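Local coordinates for rieske iron-sulfur protein soxF (Sulfolobus acidocaldarius, PDB 1JM1) that carries a Rieske [2Fe-2S] cluster and probably transfers electrons in the respiratory chain of this archaeon, at residues Cys30-Ala36 and Val195-Cys201. Numbering follows the deposited sequence.
Sequences CAVYFFA and VPNNPSC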
loop_
_atom_site.group_PDB
_atom_site.type_symbol
_atom_site.label_atom_id
_atom_site.label_comp_id
_atom_site.label_asym_id
_atom_site.label_seq_id
_atom_site.Cartn_x
_atom_site.Cartn_y
_atom_site.Cartn_z
ATOM N N CYS A 30 4.693 -4.962 15.036
ATOM C CA CYS A 30 3.757 -4.775 13.922
ATOM C C CYS A 30 4.369 -3.848 12.882
ATOM O O CYS A 30 4.627 -2.712 13.177
ATOM C CB CYS A 30 2.453 -4.238 14.474
ATOM S SG CYS A 30 1.210 -4.006 13.214
ATOM N N ALA A 31 4.624 -4.408 11.653
ATOM C CA ALA A 31 5.293 -3.661 10.578
ATOM C C ALA A 31 4.359 -3.044 9.601
ATOM O O ALA A 31 4.819 -2.566 8.533
ATOM C CB ALA A 31 6.240 -4.613 9.839
ATOM N N VAL A 32 3.052 -3.016 9.886
ATOM C CA VAL A 32 2.015 -2.472 9.006
ATOM C C VAL A 32 1.356 -1.318 9.729
ATOM O O VAL A 32 1.072 -1.400 10.926
ATOM C CB VAL A 32 0.946 -3.615 8.730
ATOM C CG1 VAL A 32 -0.184 -3.169 7.966
ATOM C CG2 VAL A 32 1.690 -4.779 7.991
ATOM N N TYR A 33 1.068 -0.214 8.989
ATOM C CA TYR A 33 0.546 0.999 9.579
ATOM C C TYR A 33 -0.531 1.534 8.665
ATOM O O TYR A 33 -0.246 1.989 7.540
ATOM C CB TYR A 33 1.657 2.007 9.791
ATOM C CG TYR A 33 1.380 3.199 10.602
ATOM C CD1 TYR A 33 1.692 3.244 11.958
ATOM C CD2 TYR A 33 0.732 4.328 10.052
ATOM C CE1 TYR A 33 1.422 4.354 12.735
ATOM C CE2 TYR A 33 0.495 5.444 10.851
ATOM C CZ TYR A 33 0.841 5.408 12.180
ATOM O OH TYR A 33 0.668 6.551 12.986
ATOM N N PHE A 34 -1.790 1.506 9.100
ATOM C CA PHE A 34 -2.917 1.862 8.255
ATOM C C PHE A 34 -3.153 3.352 8.237
ATOM O O PHE A 34 -2.902 4.042 9.239
ATOM C CB PHE A 34 -4.198 1.146 8.700
ATOM C CG PHE A 34 -4.139 -0.351 8.414
ATOM C CD1 PHE A 34 -3.680 -1.210 9.396
ATOM C CD2 PHE A 34 -4.532 -0.837 7.190
ATOM C CE1 PHE A 34 -3.641 -2.571 9.110
ATOM C CE2 PHE A 34 -4.486 -2.205 6.906
ATOM C CZ PHE A 34 -4.047 -3.070 7.868
ATOM N N PHE A 35 -3.681 3.822 7.112
ATOM C CA PHE A 35 -4.055 5.219 6.923
ATOM C C PHE A 35 -5.082 5.264 5.783
ATOM O O PHE A 35 -5.401 4.205 5.206
ATOM C CB PHE A 35 -2.817 6.107 6.632
ATOM C CG PHE A 35 -2.081 5.810 5.376
ATOM C CD1 PHE A 35 -2.227 6.589 4.237
ATOM C CD2 PHE A 35 -1.187 4.744 5.294
ATOM C CE1 PHE A 35 -1.490 6.368 3.098
ATOM C CE2 PHE A 35 -0.449 4.508 4.142
ATOM C CZ PHE A 35 -0.591 5.309 3.045
ATOM N N ALA A 36 -5.601 6.420 5.477
ATOM C CA ALA A 36 -6.491 6.614 4.328
ATOM C C ALA A 36 -5.887 7.658 3.423
ATOM O O ALA A 36 -5.314 8.652 3.906
ATOM C CB ALA A 36 -7.874 7.075 4.749
ATOM N N VAL A 195 -10.510 2.107 8.615
ATOM C CA VAL A 195 -9.077 2.190 8.760
ATOM C C VAL A 195 -8.804 1.565 10.123
ATOM O O VAL A 195 -9.244 2.079 11.167
ATOM C CB VAL A 195 -8.518 3.622 8.727
ATOM C CG1 VAL A 195 -7.011 3.647 8.946
ATOM C CG2 VAL A 195 -8.836 4.277 7.337
ATOM N N PRO A 196 -8.113 0.428 10.159
ATOM C CA PRO A 196 -7.746 -0.196 11.470
ATOM C C PRO A 196 -6.920 0.707 12.369
ATOM O O PRO A 196 -6.144 1.534 11.830
ATOM C CB PRO A 196 -6.883 -1.400 11.044
ATOM C CG PRO A 196 -7.479 -1.683 9.668
ATOM C CD PRO A 196 -7.728 -0.351 8.984
ATOM N N ASN A 197 -7.131 0.579 13.677
ATOM C CA ASN A 197 -6.257 1.308 14.630
ATOM C C ASN A 197 -4.863 0.680 14.631
ATOM O O ASN A 197 -4.655 -0.484 14.489
ATOM C CB ASN A 197 -6.844 1.301 16.051
ATOM C CG ASN A 197 -8.173 2.078 16.180
ATOM O OD1 ASN A 197 -8.406 3.123 15.568
ATOM N ND2 ASN A 197 -9.002 1.497 17.048
ATOM N N ASN A 198 -3.854 1.517 14.764
ATOM C CA ASN A 198 -2.473 1.072 14.807
ATOM C C ASN A 198 -2.009 1.005 16.250
ATOM O O ASN A 198 -2.257 1.980 16.983
ATOM C CB ASN A 198 -1.571 2.027 14.021
ATOM C CG ASN A 198 -1.957 2.110 12.550
ATOM O OD1 ASN A 198 -2.060 1.061 11.885
ATOM N ND2 ASN A 198 -2.152 3.295 12.058
ATOM N N PRO A 199 -1.304 -0.030 16.670
ATOM C CA PRO A 199 -0.982 -1.223 15.950
ATOM C C PRO A 199 -2.171 -2.161 15.852
ATOM O O PRO A 199 -2.909 -2.262 16.810
ATOM C CB PRO A 199 0.190 -1.895 16.701
ATOM C CG PRO A 199 -0.107 -1.464 18.121
ATOM C CD PRO A 199 -0.730 -0.078 18.056
ATOM N N SER A 200 -2.289 -2.862 14.739
ATOM C CA SER A 200 -3.393 -3.752 14.474
ATOM C C SER A 200 -2.987 -5.200 14.289
ATOM O O SER A 200 -3.867 -6.063 14.104
ATOM C CB SER A 200 -4.051 -3.245 13.154
ATOM O OG SER A 200 -3.095 -3.446 12.067
ATOM N N CYS A 201 -1.716 -5.524 14.217
ATOM C CA CYS A 201 -1.304 -6.873 13.781
ATOM C C CYS A 201 -1.725 -7.924 14.777
ATOM O O CYS A 201 -1.754 -7.717 16.016
ATOM C CB CYS A 201 0.199 -6.958 13.625
ATOM S SG CYS A 201 0.938 -5.981 12.315
HETATM O O HOH W 1 -1.285 -1.481 12.403
HETATM O O HOH W 2 -2.224 5.532 14.043
#
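Cys30 and Cys201 are joined by a disulfide (SG to SG 2.2 Å), which ties the residues just ahead of edge strand 32-36 to the loop 195-201, an example of how a loop without strand structure can be fastened to a sheet edge. At Val32 the backbone O receives a hydrogen bond from a water that also donates to Asn198 OD1 and accepts from Ser200 OG. With CG anti to the backbone N (chi1 -169°), the Tyr33 ring is carried to where one face stacks on the Asn198 amide, the planes 19° apart and ND2 over the middle of the ring, 3.5 Å above its plane. Phe34 N donates to Asn198 OD1 (2.8 Å), and Asn198 ND2 returns a bond to Phe34 O (3.0 Å) on a lone pair, so one side chain pairs with the strand's backbone as a neighbouring strand would. Beyond, Pro196 CG sits over the Phe34 ring in a CH-pi contact, 3.7 Å from its centroid, while Ser200 OG meets the edge. Were Asn198 an alanine, Phe34 N and O would probably lose these mates, the bridging water one acceptor and the Tyr33 face its amide cover. Val195 CG2 touches Ala36 CB. Covalent, polar and apolar links thus hold the loop against the strand, with two bonds and the stack fixing the amide's rotation.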